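Ethanolamine kinase Pv091845 (Plasmodium vivax, PDB 2QG7) probably phosphorylates ethanolamine, the first step in making phosphatidylethanolamine from ethanolamine. Local coordinates at residues Glu359-Asn369 with Glu409-Asn420. Residues are numbered along the deposited sequence; the frame is centred on the assembly and turned at random.
Sequences ERAYDIANHFN and EIQPFYICSHIN
Ala361 and Ala365, one turn apart on helix 360-369, leave a shallow trough that Ile410 and Phe413 fill. The methyl of Ala361 sits over one face of the Phe413 ring, 3.9 Å from CB to the ring centroid, a CH-pi contact; the short methyl lets the ring lie close to the helix backbone, with Phe413 CD2 3.5 Å from Tyr362 N. Ala365 CB nestles against Ile410 O at 3.4 Å and also lies over a face of Tyr414. Ile410 is a knob in the hole formed by Ala361, Ile364, Ala365 and Phe368; with chi1 at 64° CG1 is tucked in beside both its own backbone N and carbonyl carbon, and the CD1 methyl at its end meets the edge of the Phe368 ring, near its plane.

The reverse knob is Tyr362, set among Phe413, Cys416, Ser417 and Asn420. With CG anti to the backbone N (chi1 180°), its ring reaches across the second helix, and Cys416 SG makes an oblique sulfur-aromatic contact.

Small Ser417 admits two amides: its OG donates to a lone pair of Asn366 OD1 at 2.7 Å and weakly accepts from Asn369 ND2. That nitrogen also donates to Tyr414 O (3.0 Å), reaching it from the face opposite His418 N, while ND2 lies over one face of the His418 ring, toward its rim.

At the other end, Arg360 NE meets Glu409 OE2 at 3.3 Å in a salt bridge; Ser288 OG also hydrogen-bonds to OE2.

Helices 360-369 and 413-420 cross at -73°, their axes 8.2 Å apart, in the largely helical part of this kinase. Helix 196-210 flanks Asp363, Ile364 and His367, helix 236-251 touches Tyr362 and Cys416, and strand 356-359, paired with strand 290-293, leads directly into helix 360-369.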
loop_
_atom_site.group_PDB
_atom_site.type_symbol
_atom_site.label_atom_id
_atom_site.label_comp_id
_atom_site.label_asym_id
_atom_site.label_seq_id
_atom_site.Cartn_x
_atom_site.Cartn_y
_atom_site.Cartn_z
ATOM N N GLU D 359 16.527 -4.692 -23.252
ATOM C CA GLU D 359 17.142 -3.385 -23.203
ATOM C C GLU D 359 17.889 -3.199 -21.897
ATOM O O GLU D 359 17.363 -3.481 -20.832
ATOM C CB GLU D 359 16.069 -2.308 -23.327
ATOM C CG GLU D 359 15.400 -2.201 -24.710
ATOM C CD GLU D 359 14.204 -3.110 -24.910
ATOM O OE1 GLU D 359 14.039 -4.112 -24.143
ATOM O OE2 GLU D 359 13.391 -2.836 -25.841
ATOM N N ARG D 360 19.116 -2.696 -21.987
ATOM C CA ARG D 360 19.961 -2.472 -20.836
ATOM C C ARG D 360 19.375 -1.447 -19.918
ATOM O O ARG D 360 19.690 -1.429 -18.712
ATOM C CB ARG D 360 21.401 -2.082 -21.246
ATOM C CG ARG D 360 21.533 -0.832 -22.122
ATOM C CD ARG D 360 22.884 -0.155 -21.975
ATOM N NE ARG D 360 22.957 1.144 -22.673
ATOM C CZ ARG D 360 24.051 1.918 -22.804
ATOM N NH1 ARG D 360 25.227 1.539 -22.295
ATOM N NH2 ARG D 360 23.977 3.089 -23.461
ATOM N N ALA D 361 18.541 -0.576 -20.476
ATOM C CA ALA D 361 17.943 0.518 -19.714
ATOM C C ALA D 361 16.799 -0.001 -18.813
ATOM O O ALA D 361 16.602 0.524 -17.709
ATOM C CB ALA D 361 17.474 1.595 -20.617
ATOM N N TYR D 362 16.085 -1.045 -19.262
ATOM C CA TYR D 362 15.160 -1.759 -18.382
ATOM C C TYR D 362 15.782 -2.290 -17.055
ATOM O O TYR D 362 15.210 -2.088 -15.976
ATOM C CB TYR D 362 14.489 -2.890 -19.117
ATOM C CG TYR D 362 13.548 -3.623 -18.232
ATOM C CD1 TYR D 362 12.234 -3.155 -18.025
ATOM C CD2 TYR D 362 13.961 -4.784 -17.565
ATOM C CE1 TYR D 362 11.346 -3.845 -17.195
ATOM C CE2 TYR D 362 13.086 -5.470 -16.698
ATOM C CZ TYR D 362 11.778 -4.998 -16.534
ATOM O OH TYR D 362 10.940 -5.694 -15.689
ATOM N N ASP D 363 16.937 -2.958 -17.152
ATOM C CA ASP D 363 17.592 -3.544 -16.000
ATOM C C ASP D 363 18.071 -2.523 -14.986
ATOM O O ASP D 363 18.062 -2.789 -13.792
ATOM C CB ASP D 363 18.752 -4.419 -16.459
ATOM C CG ASP D 363 18.919 -5.692 -15.625
ATOM O OD1 ASP D 363 17.980 -6.074 -14.860
ATOM O OD2 ASP D 363 20.002 -6.307 -15.767
ATOM N N ILE D 364 18.475 -1.360 -15.446
ATOM C CA ILE D 364 18.933 -0.292 -14.586
ATOM C C ILE D 364 17.766 0.446 -13.890
ATOM O O ILE D 364 17.825 0.691 -12.683
ATOM C CB ILE D 364 19.847 0.732 -15.368
ATOM C CG1 ILE D 364 20.982 -0.030 -16.085
ATOM C CG2 ILE D 364 20.389 1.872 -14.421
ATOM C CD1 ILE D 364 21.749 0.800 -17.147
ATOM N N ALA D 365 16.730 0.792 -14.648
ATOM C CA ALA D 365 15.543 1.456 -14.114
ATOM C C ALA D 365 14.737 0.535 -13.178
ATOM O O ALA D 365 14.196 0.995 -12.169
ATOM C CB ALA D 365 14.665 1.994 -15.259
ATOM N N ASN D 366 14.651 -0.754 -13.522
ATOM C CA ASN D 366 14.064 -1.755 -12.653
ATOM C C ASN D 366 14.836 -1.846 -11.344
ATOM O O ASN D 366 14.221 -1.902 -10.295
ATOM C CB ASN D 366 13.979 -3.083 -13.363
ATOM C CG ASN D 366 13.298 -4.181 -12.524
ATOM O OD1 ASN D 366 12.078 -4.135 -12.288
ATOM N ND2 ASN D 366 14.082 -5.160 -12.076
ATOM N N HIS D 367 16.159 -1.762 -11.380
ATOM C CA HIS D 367 16.971 -1.778 -10.201
ATOM C C HIS D 367 16.751 -0.525 -9.359
ATOM O O HIS D 367 16.752 -0.561 -8.126
ATOM C CB HIS D 367 18.457 -1.914 -10.575
ATOM C CG HIS D 367 19.377 -1.861 -9.387
ATOM N ND1 HIS D 367 19.299 -2.760 -8.347
ATOM C CD2 HIS D 367 20.371 -1.002 -9.061
ATOM C CE1 HIS D 367 20.205 -2.467 -7.432
ATOM N NE2 HIS D 367 20.866 -1.398 -7.833
ATOM N N PHE D 368 16.570 0.596 -10.029
ATOM C CA PHE D 368 16.331 1.853 -9.355
ATOM C C PHE D 368 14.940 1.912 -8.692
ATOM O O PHE D 368 14.782 2.526 -7.638
ATOM C CB PHE D 368 16.481 2.988 -10.349
ATOM C CG PHE D 368 17.927 3.292 -10.699
ATOM C CD1 PHE D 368 18.974 2.863 -9.860
ATOM C CD2 PHE D 368 18.245 4.036 -11.827
ATOM C CE1 PHE D 368 20.305 3.153 -10.186
ATOM C CE2 PHE D 368 19.572 4.364 -12.134
ATOM C CZ PHE D 368 20.590 3.921 -11.323
ATOM N N ASN D 369 13.954 1.256 -9.298
ATOM C CA ASN D 369 12.683 1.077 -8.621
ATOM C C ASN D 369 12.788 0.294 -7.313
ATOM O O ASN D 369 11.960 0.467 -6.446
ATOM C CB ASN D 369 11.610 0.466 -9.528
ATOM C CG ASN D 369 10.910 1.494 -10.366
ATOM O OD1 ASN D 369 10.735 2.635 -9.945
ATOM N ND2 ASN D 369 10.467 1.092 -11.552
ATOM N N GLU D 409 18.041 7.747 -21.245
ATOM C CA GLU D 409 17.629 6.483 -21.853
ATOM C C GLU D 409 16.803 5.612 -20.907
ATOM O O GLU D 409 15.925 4.858 -21.351
ATOM C CB GLU D 409 18.874 5.726 -22.282
ATOM C CG GLU D 409 18.639 4.599 -23.271
ATOM C CD GLU D 409 19.951 3.821 -23.525
ATOM O OE1 GLU D 409 20.883 4.427 -24.123
ATOM O OE2 GLU D 409 20.050 2.609 -23.166
ATOM N N ILE D 410 17.103 5.702 -19.602
ATOM C CA ILE D 410 16.514 4.771 -18.613
ATOM C C ILE D 410 15.149 5.256 -18.126
ATOM O O ILE D 410 14.381 4.499 -17.518
ATOM C CB ILE D 410 17.440 4.491 -17.382
ATOM C CG1 ILE D 410 17.690 5.763 -16.569
ATOM C CG2 ILE D 410 18.742 3.854 -17.829
ATOM C CD1 ILE D 410 18.145 5.510 -15.138
ATOM N N GLN D 411 14.852 6.509 -18.449
ATOM C CA GLN D 411 13.787 7.301 -17.817
ATOM C C GLN D 411 12.347 6.761 -18.060
ATOM O O GLN D 411 11.581 6.635 -17.123
ATOM C CB GLN D 411 13.975 8.783 -18.203
ATOM C CG GLN D 411 13.801 9.735 -17.089
ATOM C CD GLN D 411 14.771 9.558 -15.984
ATOM O OE1 GLN D 411 14.428 9.697 -14.798
ATOM N NE2 GLN D 411 16.016 9.294 -16.348
ATOM N N PRO D 412 11.995 6.395 -19.302
ATOM C CA PRO D 412 10.683 5.761 -19.466
ATOM C C PRO D 412 10.583 4.275 -19.041
ATOM O O PRO D 412 9.488 3.701 -19.087
ATOM C CB PRO D 412 10.466 5.835 -20.982
ATOM C CG PRO D 412 11.865 5.833 -21.575
ATOM C CD PRO D 412 12.729 6.552 -20.587
ATOM N N PHE D 413 11.703 3.627 -18.708
ATOM C CA PHE D 413 11.699 2.211 -18.331
ATOM C C PHE D 413 11.276 2.033 -16.865
ATOM O O PHE D 413 10.964 0.917 -16.442
ATOM C CB PHE D 413 13.071 1.551 -18.578
ATOM C CG PHE D 413 13.369 1.317 -20.022
ATOM C CD1 PHE D 413 13.927 2.334 -20.808
ATOM C CD2 PHE D 413 13.088 0.082 -20.611
ATOM C CE1 PHE D 413 14.196 2.116 -22.112
ATOM C CE2 PHE D 413 13.361 -0.151 -21.966
ATOM C CZ PHE D 413 13.893 0.866 -22.708
ATOM N N TYR D 414 11.269 3.131 -16.118
ATOM C CA TYR D 414 10.724 3.155 -14.783
ATOM C C TYR D 414 9.257 2.661 -14.758
ATOM O O TYR D 414 8.896 1.724 -14.003
ATOM C CB TYR D 414 10.791 4.562 -14.268
ATOM C CG TYR D 414 12.060 4.932 -13.561
ATOM C CD1 TYR D 414 12.241 4.596 -12.212
ATOM C CD2 TYR D 414 13.074 5.667 -14.219
ATOM C CE1 TYR D 414 13.376 4.954 -11.534
ATOM C CE2 TYR D 414 14.241 6.044 -13.533
ATOM C CZ TYR D 414 14.371 5.685 -12.194
ATOM O OH TYR D 414 15.484 6.024 -11.497
ATOM N N ILE D 415 8.440 3.289 -15.608
ATOM C CA ILE D 415 7.046 2.896 -15.818
ATOM C C ILE D 415 6.885 1.509 -16.409
ATOM O O ILE D 415 5.933 0.795 -16.101
ATOM C CB ILE D 415 6.283 3.891 -16.733
ATOM C CG1 ILE D 415 6.219 5.289 -16.072
ATOM C CG2 ILE D 415 4.835 3.393 -16.961
ATOM C CD1 ILE D 415 6.046 6.351 -17.153
ATOM N N CYS D 416 7.793 1.162 -17.287
ATOM C CA CYS D 416 7.828 -0.170 -17.902
ATOM C C CYS D 416 8.043 -1.307 -16.835
ATOM O O CYS D 416 7.422 -2.366 -16.853
ATOM C CB CYS D 416 8.963 -0.166 -18.943
ATOM S SG CYS D 416 9.056 -1.684 -19.828
ATOM N N SER D 417 8.962 -1.051 -15.924
ATOM C CA SER D 417 9.220 -1.895 -14.787
ATOM C C SER D 417 7.996 -1.996 -13.827
ATOM O O SER D 417 7.702 -3.071 -13.323
ATOM C CB SER D 417 10.416 -1.292 -14.046
ATOM O OG SER D 417 10.606 -1.921 -12.814
ATOM N N HIS D 418 7.284 -0.884 -13.600
ATOM C CA HIS D 418 6.003 -0.915 -12.868
ATOM C C HIS D 418 4.923 -1.804 -13.496
ATOM O O HIS D 418 4.256 -2.557 -12.806
ATOM C CB HIS D 418 5.449 0.504 -12.691
ATOM C CG HIS D 418 6.280 1.361 -11.809
ATOM N ND1 HIS D 418 6.755 0.926 -10.588
ATOM C CD2 HIS D 418 6.722 2.633 -11.960
ATOM C CE1 HIS D 418 7.442 1.901 -10.008
ATOM N NE2 HIS D 418 7.435 2.949 -10.821
ATOM N N ILE D 419 4.728 -1.681 -14.799
ATOM C CA ILE D 419 3.744 -2.470 -15.484
ATOM C C ILE D 419 4.093 -3.944 -15.478
ATOM O O ILE D 419 3.242 -4.797 -15.213
ATOM C CB ILE D 419 3.503 -1.932 -16.920
ATOM C CG1 ILE D 419 2.921 -0.510 -16.825
ATOM C CG2 ILE D 419 2.590 -2.870 -17.697
ATOM C CD1 ILE D 419 2.856 0.304 -18.158
ATOM N N ASN D 420 5.349 -4.249 -15.769
ATOM C CA ASN D 420 5.842 -5.621 -15.743
ATOM C C ASN D 420 5.578 -6.312 -14.403
ATOM O O ASN D 420 5.047 -7.421 -14.366
ATOM C CB ASN D 420 7.356 -5.662 -16.089
ATOM C CG ASN D 420 7.891 -7.084 -16.196
ATOM O OD1 ASN D 420 7.628 -7.792 -17.164
ATOM N ND2 ASN D 420 8.619 -7.517 -15.178
#